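Local coordinates for PelA (PDB 5TCB), which probably hydrolyses glycosidic bonds through this glycoside hydrolase domain, one part of a longer Pseudomonas aeruginosa protein that is also likely to have deacetylase activity, at residues Ser25-Trp30 with Lys170-Arg175; Asp107-Ser112 with Arg152-Ser157; Leu132-Leu137 with Ser157-Leu162; Asp138-Gln143 with Gly176-Pro181. All coordinates share one frame; numbering follows the deposited sequence. Where two conformers were deposited one is given.

Interaction 1 of 4, residues Ser25-Trp30 with Lys170-Arg175; sequences SSVAFW and KLFFNR
Phe-29 and Phe-172 extend toward each other across the inside of the sheet, and their rings make the tighter half of this contact. The CZ atom of Phe-29 comes within 3.9 Å of CE2 of Phe-172 and lies just as near its CZ, so a single corner of one ring rests against the far end of the other. The meeting is oblique: the planes are turned 50° apart and the ring centroids lie 5.9 Å from each other. Phe-172 spans much of the gap because its CG stands anti to the backbone N (chi1 -179°), sending the ring straight out from the strand. The backbones stay well apart, with the CA atoms of Val-27 and Phe-172 11.4 Å from one another.

That spacing fits the fold, a parallel sheet of eight strands in sequential order that is consistent with the (beta/alpha)8 barrel. Strands 27-30 and 170-174 are the first and fifth, and they meet across its interior. Val-27 and Phe-29 also touch Phe-260 on strand 258-262, the eighth. Phe-133 packs edge-to-face with both phenylalanines, and Trp-45 does the same with Phe-172.

Looser packing begins at Val-27, whose CG2 approaches CE2 of Phe-172 at 4.2 Å, at the ring edge and near its plane. All three touching residues are buried, whereas solvent is met toward the beginning of each segment: Ser-25 and Lys-170 are exposed and contribute nothing to the apolar cluster.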
loop_
_atom_site.group_PDB
_atom_site.type_symbol
_atom_site.label_atom_id
_atom_site.label_comp_id
_atom_site.label_asym_id
_atom_site.label_seq_id
_atom_site.Cartn_x
_atom_site.Cartn_y
_atom_site.Cartn_z
ATOM N N SER A 25 3.401 4.798 -15.186
ATOM C CA SER A 25 4.172 4.097 -16.196
ATOM C C SER A 25 5.199 3.161 -15.578
ATOM O O SER A 25 5.602 2.173 -16.214
ATOM C CB SER A 25 4.908 5.108 -17.097
ATOM O OG SER A 25 4.004 5.844 -17.904
ATOM N N SER A 26 5.627 3.481 -14.367
ATOM C CA SER A 26 6.596 2.730 -13.583
ATOM C C SER A 26 6.364 3.111 -12.132
ATOM O O SER A 26 5.771 4.146 -11.844
ATOM C CB SER A 26 8.041 3.036 -13.988
ATOM O OG SER A 26 8.373 4.387 -13.730
ATOM N N VAL A 27 6.801 2.248 -11.214
ATOM C CA VAL A 27 6.542 2.489 -9.801
ATOM C C VAL A 27 7.682 1.894 -8.986
ATOM O O VAL A 27 8.232 0.839 -9.330
ATOM C CB VAL A 27 5.160 1.920 -9.382
ATOM C CG1 VAL A 27 5.093 0.393 -9.536
ATOM C CG2 VAL A 27 4.812 2.347 -8.000
ATOM N N ALA A 28 8.041 2.602 -7.917
ATOM C CA ALA A 28 8.951 2.107 -6.896
ATOM C C ALA A 28 8.355 2.330 -5.513
ATOM O O ALA A 28 7.555 3.248 -5.292
ATOM C CB ALA A 28 10.338 2.782 -7.007
ATOM N N PHE A 29 8.770 1.472 -4.572
ATOM C CA PHE A 29 8.413 1.568 -3.161
ATOM C C PHE A 29 9.696 1.560 -2.356
ATOM O O PHE A 29 10.557 0.701 -2.587
ATOM C CB PHE A 29 7.570 0.366 -2.704
ATOM C CG PHE A 29 6.158 0.318 -3.248
ATOM C CD1 PHE A 29 5.923 -0.024 -4.573
ATOM C CD2 PHE A 29 5.068 0.586 -2.420
ATOM C CE1 PHE A 29 4.640 -0.080 -5.083
ATOM C CE2 PHE A 29 3.770 0.530 -2.919
ATOM C CZ PHE A 29 3.562 0.212 -4.256
ATOM N N TRP A 30 9.817 2.498 -1.409
ATOM C CA TRP A 30 11.006 2.587 -0.562
ATOM C C TRP A 30 10.546 2.974 0.831
ATOM O O TRP A 30 10.057 4.087 1.025
ATOM C CB TRP A 30 12.017 3.601 -1.106
ATOM C CG TRP A 30 13.278 3.609 -0.300
ATOM C CD1 TRP A 30 13.465 4.214 0.930
ATOM C CD2 TRP A 30 14.523 2.962 -0.611
ATOM N NE1 TRP A 30 14.729 3.988 1.373
ATOM C CE2 TRP A 30 15.414 3.229 0.454
ATOM C CE3 TRP A 30 14.979 2.202 -1.689
ATOM C CZ2 TRP A 30 16.703 2.737 0.481
ATOM C CZ3 TRP A 30 16.268 1.735 -1.680
ATOM C CH2 TRP A 30 17.132 1.996 -0.600
ATOM N N LYS A 170 -3.992 11.763 -4.545
ATOM C CA LYS A 170 -4.342 10.523 -5.234
ATOM C C LYS A 170 -4.279 9.378 -4.249
ATOM O O LYS A 170 -3.331 9.283 -3.470
ATOM C CB LYS A 170 -3.379 10.247 -6.390
ATOM C CG LYS A 170 -3.475 11.226 -7.520
ATOM C CD LYS A 170 -2.542 10.841 -8.651
ATOM C CE LYS A 170 -2.637 11.813 -9.799
ATOM N NZ LYS A 170 -3.831 11.540 -10.604
ATOM N N LEU A 171 -5.292 8.509 -4.274
ATOM C CA LEU A 171 -5.358 7.368 -3.365
ATOM C C LEU A 171 -4.984 6.090 -4.123
ATOM O O LEU A 171 -5.676 5.666 -5.050
ATOM C CB LEU A 171 -6.737 7.262 -2.714
ATOM C CG LEU A 171 -7.200 8.511 -1.946
ATOM C CD1 LEU A 171 -8.539 8.251 -1.296
ATOM C CD2 LEU A 171 -6.166 8.986 -0.920
ATOM N N PHE A 172 -3.873 5.499 -3.714
ATOM C CA PHE A 172 -3.276 4.325 -4.325
ATOM C C PHE A 172 -3.551 3.204 -3.329
ATOM O O PHE A 172 -2.941 3.137 -2.256
ATOM C CB PHE A 172 -1.790 4.615 -4.571
ATOM C CG PHE A 172 -0.993 3.522 -5.222
ATOM C CD1 PHE A 172 -1.552 2.369 -5.727
ATOM C CD2 PHE A 172 0.372 3.715 -5.335
ATOM C CE1 PHE A 172 -0.736 1.397 -6.307
ATOM C CE2 PHE A 172 1.200 2.764 -5.918
ATOM C CZ PHE A 172 0.648 1.600 -6.410
ATOM N N PHE A 173 -4.547 2.379 -3.641
ATOM C CA PHE A 173 -4.998 1.350 -2.706
ATOM C C PHE A 173 -4.073 0.132 -2.775
ATOM O O PHE A 173 -3.703 -0.304 -3.870
ATOM C CB PHE A 173 -6.397 0.848 -3.058
ATOM C CG PHE A 173 -7.551 1.729 -2.659
ATOM C CD1 PHE A 173 -7.432 3.091 -2.521
ATOM C CD2 PHE A 173 -8.794 1.147 -2.443
ATOM C CE1 PHE A 173 -8.547 3.864 -2.179
ATOM C CE2 PHE A 173 -9.884 1.902 -2.123
ATOM C CZ PHE A 173 -9.767 3.260 -1.992
ATOM N N ASN A 174 -3.747 -0.444 -1.622
ATOM C CA ASN A 174 -3.243 -1.828 -1.550
ATOM C C ASN A 174 -4.448 -2.747 -1.426
ATOM O O ASN A 174 -5.074 -2.834 -0.370
ATOM C CB ASN A 174 -2.266 -2.024 -0.403
ATOM C CG ASN A 174 -1.477 -3.325 -0.533
ATOM O OD1 ASN A 174 -1.628 -4.032 -1.540
ATOM N ND2 ASN A 174 -0.638 -3.639 0.441
ATOM N N ARG A 175 -4.807 -3.420 -2.524
ATOM C CA ARG A 175 -6.020 -4.265 -2.558
ATOM C C ARG A 175 -7.216 -3.390 -2.176
ATOM O O ARG A 175 -7.412 -2.320 -2.761
ATOM C CB ARG A 175 -5.846 -5.504 -1.706
ATOM C CG ARG A 175 -4.767 -6.431 -2.134
ATOM C CD ARG A 175 -4.717 -7.632 -1.256
ATOM N NE ARG A 175 -3.686 -8.587 -1.664
ATOM C CZ ARG A 175 -3.852 -9.898 -1.665
ATOM N NH1 ARG A 175 -4.999 -10.451 -1.270
ATOM N NH2 ARG A 175 -2.843 -10.666 -2.054
#

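Interaction 2 of 4, residues Asp107-Ser112 with Arg152-Ser157; sequences DLAAPS and RRALAS
The backbones come closest at Ala-109 and Ala-154, whose CA atoms are 5.3 Å apart where a type I beta turn, Asp-107 to Ala-110, lies against helix 145-165. With so little separation, methyl and methylene groups are enough to fill the interface. The CB of Ala-154 points into the turn and sits 3.7 Å from the carbonyl O of Leu-108, with the Leu-108 CB at 3.9 Å and the Ala-109 CB at 4.1 Å. One methyl thus touches two successive residues.

The turn leads directly into helix 111-126, with Ala-110 at its N-cap position, and is reinforced as an Asx turn: Ala-109 N donates to OD1 of Asp-107 over 2.9 Å, meeting the oxygen from above the carboxylate plane. The same OD1 also accepts from NE2 of Gln-151, on the facing helix. Gln-151 returns its OE1 to the backbone N of Leu-108, so its amide is used at both ends.

Deeper in, CD1 of Leu-108 makes a loose contact, 4.4 Å, with CD1 of Leu-155. Ala-109, by contrast, stands at the exposed margin. Arg-114 joins the two sides on the polar flank: its NH1 donates to the carbonyl oxygens of both Leu-108 and Ala-154, while its NH2 bonds to OG of Ser-157.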
loop_
_atom_site.group_PDB
_atom_site.type_symbol
_atom_site.label_atom_id
_atom_site.label_comp_id
_atom_site.label_asym_id
_atom_site.label_seq_id
_atom_site.Cartn_x
_atom_site.Cartn_y
_atom_site.Cartn_z
ATOM N N ASP A 107 -9.995 -0.583 15.109
ATOM C CA ASP A 107 -11.428 -0.508 14.861
ATOM C C ASP A 107 -11.685 0.654 13.912
ATOM O O ASP A 107 -11.505 1.819 14.288
ATOM C CB ASP A 107 -12.151 -0.320 16.189
ATOM C CG ASP A 107 -13.663 -0.138 16.054
ATOM O OD1 ASP A 107 -14.205 -0.166 14.941
ATOM O OD2 ASP A 107 -14.310 0.027 17.116
ATOM N N LEU A 108 -12.124 0.344 12.686
ATOM C CA LEU A 108 -12.308 1.376 11.682
ATOM C C LEU A 108 -13.504 2.263 11.985
ATOM O O LEU A 108 -13.658 3.310 11.347
ATOM C CB LEU A 108 -12.462 0.733 10.303
ATOM C CG LEU A 108 -11.220 0.036 9.702
ATOM C CD1 LEU A 108 -10.061 0.965 9.622
ATOM C CD2 LEU A 108 -10.795 -1.182 10.463
ATOM N N ALA A 109 -14.360 1.862 12.919
ATOM C CA ALA A 109 -15.448 2.693 13.402
ATOM C C ALA A 109 -15.048 3.588 14.569
ATOM O O ALA A 109 -15.850 4.434 14.986
ATOM C CB ALA A 109 -16.626 1.809 13.830
ATOM N N ALA A 110 -13.839 3.436 15.110
ATOM C CA ALA A 110 -13.451 4.212 16.283
ATOM C C ALA A 110 -13.185 5.665 15.897
ATOM O O ALA A 110 -12.365 5.919 15.023
ATOM C CB ALA A 110 -12.215 3.597 16.937
ATOM N N PRO A 111 -13.835 6.645 16.530
ATOM C CA PRO A 111 -13.581 8.043 16.131
ATOM C C PRO A 111 -12.141 8.484 16.312
ATOM O O PRO A 111 -11.632 9.266 15.495
ATOM C CB PRO A 111 -14.550 8.846 17.017
ATOM C CG PRO A 111 -14.999 7.907 18.093
ATOM C CD PRO A 111 -14.930 6.529 17.508
ATOM N N SER A 112 -11.461 8.014 17.363
ATOM C CA SER A 112 -10.092 8.461 17.573
ATOM C C SER A 112 -9.175 7.958 16.473
ATOM O O SER A 112 -8.241 8.664 16.100
ATOM C CB SER A 112 -9.571 8.011 18.943
ATOM O OG SER A 112 -9.597 6.601 19.068
ATOM N N ARG A 152 -16.156 -3.450 7.378
ATOM C CA ARG A 152 -16.057 -3.152 5.950
ATOM C C ARG A 152 -16.781 -1.857 5.625
ATOM O O ARG A 152 -16.283 -1.033 4.854
ATOM C CB ARG A 152 -16.641 -4.314 5.142
ATOM C CG ARG A 152 -16.432 -4.189 3.655
ATOM C CD ARG A 152 -17.250 -5.172 2.850
ATOM N NE ARG A 152 -18.676 -4.844 2.924
ATOM C CZ ARG A 152 -19.266 -3.918 2.177
ATOM N NH1 ARG A 152 -18.582 -3.245 1.249
ATOM N NH2 ARG A 152 -20.551 -3.666 2.335
ATOM N N ARG A 153 -17.968 -1.666 6.204
ATOM C CA ARG A 153 -18.734 -0.454 5.970
ATOM C C ARG A 153 -18.036 0.754 6.580
ATOM O O ARG A 153 -18.032 1.833 5.994
ATOM C CB ARG A 153 -20.146 -0.608 6.542
ATOM C CG ARG A 153 -21.001 -1.638 5.822
ATOM C CD ARG A 153 -22.383 -1.777 6.477
ATOM N NE ARG A 153 -23.168 -2.820 5.822
ATOM C CZ ARG A 153 -24.415 -3.140 6.148
ATOM N NH1 ARG A 153 -25.036 -2.501 7.132
ATOM N NH2 ARG A 153 -25.041 -4.103 5.485
ATOM N N ALA A 154 -17.431 0.588 7.759
ATOM C CA ALA A 154 -16.696 1.685 8.375
ATOM C C ALA A 154 -15.471 2.046 7.552
ATOM O O ALA A 154 -15.108 3.225 7.455
ATOM C CB ALA A 154 -16.284 1.308 9.786
ATOM N N LEU A 155 -14.829 1.046 6.946
ATOM C CA LEU A 155 -13.692 1.305 6.073
ATOM C C LEU A 155 -14.139 2.081 4.841
ATOM O O LEU A 155 -13.507 3.077 4.464
ATOM C CB LEU A 155 -13.024 -0.012 5.669
ATOM C CG LEU A 155 -11.868 0.140 4.682
ATOM C CD1 LEU A 155 -10.777 0.987 5.291
ATOM C CD2 LEU A 155 -11.308 -1.235 4.316
ATOM N N ALA A 156 -15.242 1.652 4.204
ATOM C CA ALA A 156 -15.702 2.337 2.996
ATOM C C ALA A 156 -16.077 3.784 3.305
ATOM O O ALA A 156 -15.708 4.699 2.556
ATOM C CB ALA A 156 -16.874 1.580 2.364
ATOM N N SER A 157 -16.765 4.023 4.430
ATOM C CA SER A 157 -17.130 5.399 4.766
ATOM C C SER A 157 -15.906 6.231 5.113
ATOM O O SER A 157 -15.862 7.429 4.791
ATOM C CB SER A 157 -18.132 5.427 5.924
ATOM O OG SER A 157 -17.550 5.038 7.147
#

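Interaction 3 of 4, residues Leu132-Leu137 with Ser157-Leu162; sequences LFLDTL and SFLAQL
Leu-134 meets two leucines of the helix with one methyl, CD1, and treats them differently. The Leu-134 and Leu-159 side chains lie antiparallel and overlap alongside, bringing CD1 of Leu-134 to 3.6 Å from Leu-159 CD2, the closest approach here. With Leu-162 the encounter is tip to tip, Leu-134 CD1 to Leu-162 CD2 at 4.1 Å.

The conformers explain this. Leu-134 sets CG beside its backbone N and extends CD1 further (chi2 -180°), which puts that methyl at the tip, while Leu-162 takes the other common leucine shape, with CG anti to N (chi1 171°) and chi2 near 59°. Its two methyls are thereby turned to the sheet, and both also reach Leu-132, which crosses at a slant; CD2 of Leu-162 is 4.1 Å from Leu-132 CD1.

Here strand 131-135 packs against the helix of its own beta-alpha-beta unit, completed by strand 170-174. The short axes run antiparallel and approach to 12.6 Å, a gap filled by leucines from both sides. Leu-159 continues onto Phe-173 of the next strand. Only methyl groups meet between these four buried leucines, so the contact depends on shape and exclusion of water, with no directional bond to fix the register.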
loop_
_atom_site.group_PDB
_atom_site.type_symbol
_atom_site.label_atom_id
_atom_site.label_comp_id
_atom_site.label_asym_id
_atom_site.label_seq_id
_atom_site.Cartn_x
_atom_site.Cartn_y
_atom_site.Cartn_z
ATOM N N LEU A 132 -1.452 9.172 -1.349
ATOM C CA LEU A 132 -1.252 8.252 -0.250
ATOM C C LEU A 132 -1.331 6.828 -0.768
ATOM O O LEU A 132 -2.175 6.520 -1.613
ATOM C CB LEU A 132 -2.327 8.402 0.804
ATOM C CG LEU A 132 -2.503 9.789 1.416
ATOM C CD1 LEU A 132 -3.748 9.854 2.314
ATOM C CD2 LEU A 132 -1.281 10.195 2.178
ATOM N N PHE A 133 -0.444 5.978 -0.261
ATOM C CA PHE A 133 -0.530 4.543 -0.483
ATOM C C PHE A 133 -1.225 3.957 0.732
ATOM O O PHE A 133 -0.682 3.996 1.839
ATOM C CB PHE A 133 0.831 3.903 -0.707
ATOM C CG PHE A 133 0.739 2.414 -0.976
ATOM C CD1 PHE A 133 0.252 1.958 -2.175
ATOM C CD2 PHE A 133 1.125 1.491 -0.034
ATOM C CE1 PHE A 133 0.152 0.612 -2.439
ATOM C CE2 PHE A 133 1.003 0.122 -0.295
ATOM C CZ PHE A 133 0.535 -0.292 -1.511
ATOM N N LEU A 134 -2.424 3.467 0.528
ATOM C CA LEU A 134 -3.289 3.019 1.624
ATOM C C LEU A 134 -3.142 1.520 1.845
ATOM O O LEU A 134 -3.606 0.704 1.036
ATOM C CB LEU A 134 -4.740 3.405 1.343
ATOM C CG LEU A 134 -4.973 4.900 1.082
ATOM C CD1 LEU A 134 -6.461 5.138 0.818
ATOM C CD2 LEU A 134 -4.485 5.751 2.246
ATOM N N ASP A 135 -2.520 1.159 2.963
ATOM C CA ASP A 135 -2.246 -0.223 3.297
ATOM C C ASP A 135 -3.266 -0.737 4.314
ATOM O O ASP A 135 -4.095 0.007 4.862
ATOM C CB ASP A 135 -0.818 -0.333 3.847
ATOM C CG ASP A 135 -0.240 -1.733 3.805
ATOM O OD1 ASP A 135 -0.761 -2.625 3.099
ATOM O OD2 ASP A 135 0.786 -1.938 4.494
ATOM N N THR A 136 -3.162 -2.036 4.557
ATOM C CA THR A 136 -3.968 -2.826 5.509
ATOM C C THR A 136 -5.469 -2.569 5.352
ATOM O O THR A 136 -6.224 -2.480 6.323
ATOM C CB THR A 136 -3.467 -2.658 6.954
ATOM O OG1 THR A 136 -3.456 -1.293 7.364
ATOM C CG2 THR A 136 -2.070 -3.242 7.076
ATOM N N LEU A 137 -5.922 -2.565 4.101
ATOM C CA LEU A 137 -7.333 -2.427 3.771
ATOM C C LEU A 137 -8.098 -3.722 3.952
ATOM O O LEU A 137 -9.332 -3.713 3.824
ATOM C CB LEU A 137 -7.505 -1.944 2.321
ATOM C CG LEU A 137 -6.835 -0.602 2.046
ATOM C CD1 LEU A 137 -7.122 -0.188 0.591
ATOM C CD2 LEU A 137 -7.298 0.500 3.000
ATOM N N SER A 157 -16.765 4.023 4.430
ATOM C CA SER A 157 -17.130 5.399 4.766
ATOM C C SER A 157 -15.906 6.231 5.113
ATOM O O SER A 157 -15.862 7.429 4.791
ATOM C CB SER A 157 -18.132 5.427 5.924
ATOM O OG SER A 157 -17.550 5.038 7.147
ATOM N N PHE A 158 -14.905 5.629 5.763
ATOM C CA PHE A 158 -13.670 6.352 6.035
ATOM C C PHE A 158 -12.979 6.770 4.742
ATOM O O PHE A 158 -12.537 7.918 4.603
ATOM C CB PHE A 158 -12.702 5.515 6.879
ATOM C CG PHE A 158 -11.354 6.137 6.939
ATOM C CD1 PHE A 158 -11.131 7.216 7.775
ATOM C CD2 PHE A 158 -10.343 5.730 6.084
ATOM C CE1 PHE A 158 -9.911 7.847 7.799
ATOM C CE2 PHE A 158 -9.099 6.381 6.099
ATOM C CZ PHE A 158 -8.903 7.435 6.946
ATOM N N LEU A 159 -12.862 5.845 3.789
ATOM C CA LEU A 159 -12.169 6.153 2.544
ATOM C C LEU A 159 -12.906 7.240 1.772
ATOM O O LEU A 159 -12.279 8.131 1.188
ATOM C CB LEU A 159 -11.991 4.890 1.697
ATOM C CG LEU A 159 -11.069 3.825 2.317
ATOM C CD1 LEU A 159 -11.165 2.465 1.594
ATOM C CD2 LEU A 159 -9.613 4.320 2.343
ATOM N N ALA A 160 -14.235 7.197 1.767
ATOM C CA ALA A 160 -14.985 8.258 1.123
ATOM C C ALA A 160 -14.749 9.605 1.810
ATOM O O ALA A 160 -14.629 10.631 1.139
ATOM C CB ALA A 160 -16.463 7.912 1.092
ATOM N N GLN A 161 -14.662 9.622 3.141
ATOM C CA GLN A 161 -14.432 10.877 3.846
ATOM C C GLN A 161 -13.015 11.382 3.611
ATOM O O GLN A 161 -12.790 12.597 3.465
ATOM C CB GLN A 161 -14.693 10.694 5.337
ATOM C CG GLN A 161 -14.573 11.986 6.137
ATOM C CD GLN A 161 -14.917 11.806 7.599
ATOM O OE1 GLN A 161 -15.324 10.724 8.027
ATOM N NE2 GLN A 161 -14.752 12.868 8.374
ATOM N N LEU A 162 -12.044 10.471 3.578
ATOM C CA LEU A 162 -10.677 10.858 3.267
ATOM C C LEU A 162 -10.599 11.514 1.902
ATOM O O LEU A 162 -9.944 12.555 1.725
ATOM C CB LEU A 162 -9.778 9.628 3.326
ATOM C CG LEU A 162 -8.345 9.801 2.812
ATOM C CD1 LEU A 162 -7.609 10.880 3.596
ATOM C CD2 LEU A 162 -7.615 8.477 2.896
#

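Interaction 4 of 4, residues Asp138-Gln143 with Gly176-Pro181; sequences DSFQLQ and GFEVLP
The Phe-140 ring presents its edge to Glu-178, whose CB lies near the ring plane 4.0 Å from CZ. On one face rests CG of its own neighbour Gln-141, displaced toward the rim; the opposite face, near CE2, is covered by CB of Arg-152 from helix 145-165. Gln-151 of that helix touches the ring too. The Glu-178 carboxylate stands almost perpendicular to the ring, the two planes being 88° apart. These groups belong to two loops that follow adjacent strands of the barrel-type parallel sheet, 131-135 and 170-174, on its C-terminal side. The first of them folds into a 3-10 segment over residues 139-142.

Gln-141 and Glu-178 extend toward each other from the two loops, their amide and carboxylate planes 73° apart. Both chains bend at chi2, turning the amide and the carboxylate aside from the direct line between the two stems. The result is a weak hydrogen bond, Gln-141 NE2 to Glu-178 OE2 at 3.3 Å, with an angle of only 137° at the hydrogen. NE2 is also 3.6 Å from the Glu-178 CG, so the amide nitrogen touches the acid's aliphatic stem as well.

The partner loop is held in a tight turn by Gly-176, a residue at backbone angles that call for glycine; its carbonyl O accepts from Val-179 N at 3.0 Å and from Leu-180 N at 2.8 Å.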
loop_
_atom_site.group_PDB
_atom_site.type_symbol
_atom_site.label_atom_id
_atom_site.label_comp_id
_atom_site.label_asym_id
_atom_site.label_seq_id
_atom_site.Cartn_x
_atom_site.Cartn_y
_atom_site.Cartn_z
ATOM N N ASP A 138 -7.421 -4.838 4.220
ATOM C CA ASP A 138 -8.098 -6.116 4.442
ATOM C C ASP A 138 -7.820 -6.683 5.829
ATOM O O ASP A 138 -8.181 -7.837 6.098
ATOM C CB ASP A 138 -7.726 -7.133 3.346
ATOM C CG ASP A 138 -6.243 -7.410 3.250
ATOM O OD1 ASP A 138 -5.451 -6.845 4.021
ATOM O OD2 ASP A 138 -5.863 -8.213 2.379
ATOM N N SER A 139 -7.198 -5.901 6.725
ATOM C CA SER A 139 -6.912 -6.399 8.056
ATOM C C SER A 139 -8.175 -6.626 8.856
ATOM O O SER A 139 -8.148 -7.419 9.809
ATOM C CB SER A 139 -5.978 -5.444 8.790
ATOM O OG SER A 139 -4.698 -5.513 8.170
ATOM N N PHE A 140 -9.277 -5.978 8.485
ATOM C CA PHE A 140 -10.515 -6.211 9.210
ATOM C C PHE A 140 -10.991 -7.645 9.069
ATOM O O PHE A 140 -11.810 -8.089 9.882
ATOM C CB PHE A 140 -11.629 -5.245 8.765
ATOM C CG PHE A 140 -12.207 -5.537 7.408
ATOM C CD1 PHE A 140 -11.683 -4.940 6.281
ATOM C CD2 PHE A 140 -13.278 -6.410 7.246
ATOM C CE1 PHE A 140 -12.188 -5.209 5.028
ATOM C CE2 PHE A 140 -13.797 -6.675 5.995
ATOM C CZ PHE A 140 -13.247 -6.076 4.872
ATOM N N GLN A 141 -10.504 -8.387 8.072
ATOM C CA GLN A 141 -10.856 -9.788 7.932
ATOM C C GLN A 141 -10.297 -10.631 9.069
ATOM O O GLN A 141 -10.686 -11.800 9.197
ATOM C CB GLN A 141 -10.378 -10.347 6.587
ATOM C CG GLN A 141 -10.950 -9.649 5.371
ATOM C CD GLN A 141 -12.284 -10.184 4.950
ATOM O OE1 GLN A 141 -12.912 -10.947 5.675
ATOM N NE2 GLN A 141 -12.708 -9.827 3.741
ATOM N N LEU A 142 -9.398 -10.080 9.889
ATOM C CA LEU A 142 -8.928 -10.755 11.086
ATOM C C LEU A 142 -9.907 -10.666 12.252
ATOM O O LEU A 142 -9.709 -11.356 13.256
ATOM C CB LEU A 142 -7.565 -10.167 11.500
ATOM C CG LEU A 142 -6.496 -10.360 10.433
ATOM C CD1 LEU A 142 -5.303 -9.504 10.785
ATOM C CD2 LEU A 142 -6.112 -11.828 10.308
ATOM N N GLN A 143 -10.933 -9.828 12.152
ATOM C CA GLN A 143 -11.939 -9.770 13.201
ATOM C C GLN A 143 -12.839 -10.992 13.142
ATOM O O GLN A 143 -12.889 -11.717 12.145
ATOM C CB GLN A 143 -12.788 -8.509 13.057
ATOM C CG GLN A 143 -12.001 -7.234 12.984
ATOM C CD GLN A 143 -11.967 -6.493 14.270
ATOM O OE1 GLN A 143 -12.270 -7.042 15.341
ATOM N NE2 GLN A 143 -11.619 -5.215 14.191
ATOM N N GLY A 176 -8.055 -3.797 -1.241
ATOM C CA GLY A 176 -9.323 -3.114 -1.039
ATOM C C GLY A 176 -10.489 -3.687 -1.803
ATOM O O GLY A 176 -11.499 -3.001 -1.992
ATOM N N PHE A 177 -10.410 -4.956 -2.193
ATOM C CA PHE A 177 -11.409 -5.534 -3.078
ATOM C C PHE A 177 -12.795 -5.492 -2.465
ATOM O O PHE A 177 -13.797 -5.425 -3.193
ATOM C CB PHE A 177 -11.030 -6.975 -3.414
ATOM C CG PHE A 177 -9.661 -7.120 -4.028
ATOM C CD1 PHE A 177 -9.301 -6.363 -5.107
ATOM C CD2 PHE A 177 -8.747 -8.015 -3.514
ATOM C CE1 PHE A 177 -8.016 -6.468 -5.654
ATOM C CE2 PHE A 177 -7.483 -8.147 -4.064
ATOM C CZ PHE A 177 -7.125 -7.396 -5.118
ATOM N N GLU A 178 -12.889 -5.590 -1.136
ATOM C CA GLU A 178 -14.187 -5.638 -0.485
ATOM C C GLU A 178 -14.881 -4.279 -0.446
ATOM O O GLU A 178 -16.094 -4.225 -0.231
ATOM C CB GLU A 178 -14.032 -6.158 0.948
ATOM C CG GLU A 178 -13.531 -7.587 1.060
ATOM C CD GLU A 178 -12.015 -7.742 0.866
ATOM O OE1 GLU A 178 -11.256 -6.729 0.830
ATOM O OE2 GLU A 178 -11.608 -8.921 0.714
ATOM N N VAL A 179 -14.134 -3.196 -0.626
ATOM C CA VAL A 179 -14.697 -1.850 -0.587
ATOM C C VAL A 179 -14.674 -1.164 -1.945
ATOM O O VAL A 179 -15.515 -0.285 -2.181
ATOM C CB VAL A 179 -14.012 -0.964 0.478
ATOM C CG1 VAL A 179 -14.336 -1.464 1.906
ATOM C CG2 VAL A 179 -12.517 -0.867 0.295
ATOM N N LEU A 180 -13.783 -1.550 -2.852
ATOM C CA LEU A 180 -13.691 -0.860 -4.140
ATOM C C LEU A 180 -15.006 -0.780 -4.902
ATOM O O LEU A 180 -15.282 0.287 -5.477
ATOM C CB LEU A 180 -12.615 -1.521 -5.013
ATOM C CG LEU A 180 -11.201 -1.087 -4.655
ATOM C CD1 LEU A 180 -10.159 -2.120 -5.085
ATOM C CD2 LEU A 180 -10.887 0.281 -5.274
ATOM N N PRO A 181 -15.853 -1.811 -4.958
ATOM C CA PRO A 181 -17.079 -1.669 -5.749
ATOM C C PRO A 181 -17.998 -0.575 -5.240
ATOM O O PRO A 181 -18.808 -0.058 -6.025
ATOM C CB PRO A 181 -17.722 -3.059 -5.643
ATOM C CG PRO A 181 -16.580 -3.986 -5.377
ATOM C CD PRO A 181 -15.678 -3.188 -4.470
#

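In the fold
Interactions 1 and 3 share the sheet: strands 131-135 and 170-174 are neighbours, joined by Lys-170 O to Leu-132 N (2.8 Å) and by Asn-174 ND2 to Asp-135 OD1 (2.8 Å), with their centres 13 Å apart. Interaction 1 occupies the interior side of that sheet, interaction 3 the helix-facing side. Interactions 2 and 3 both use helix 145-165 and share Ser-157, with centres 10 Å apart. Interaction 4 gathers the loops beyond both strands; Arg-152 NH1 binds Glu-178 O at 3.1 Å, tying it to interaction 2, centre to centre 11 Å. Enzymes of this barrel type carry their active sites at the C-terminal strand ends, the end near interaction 4.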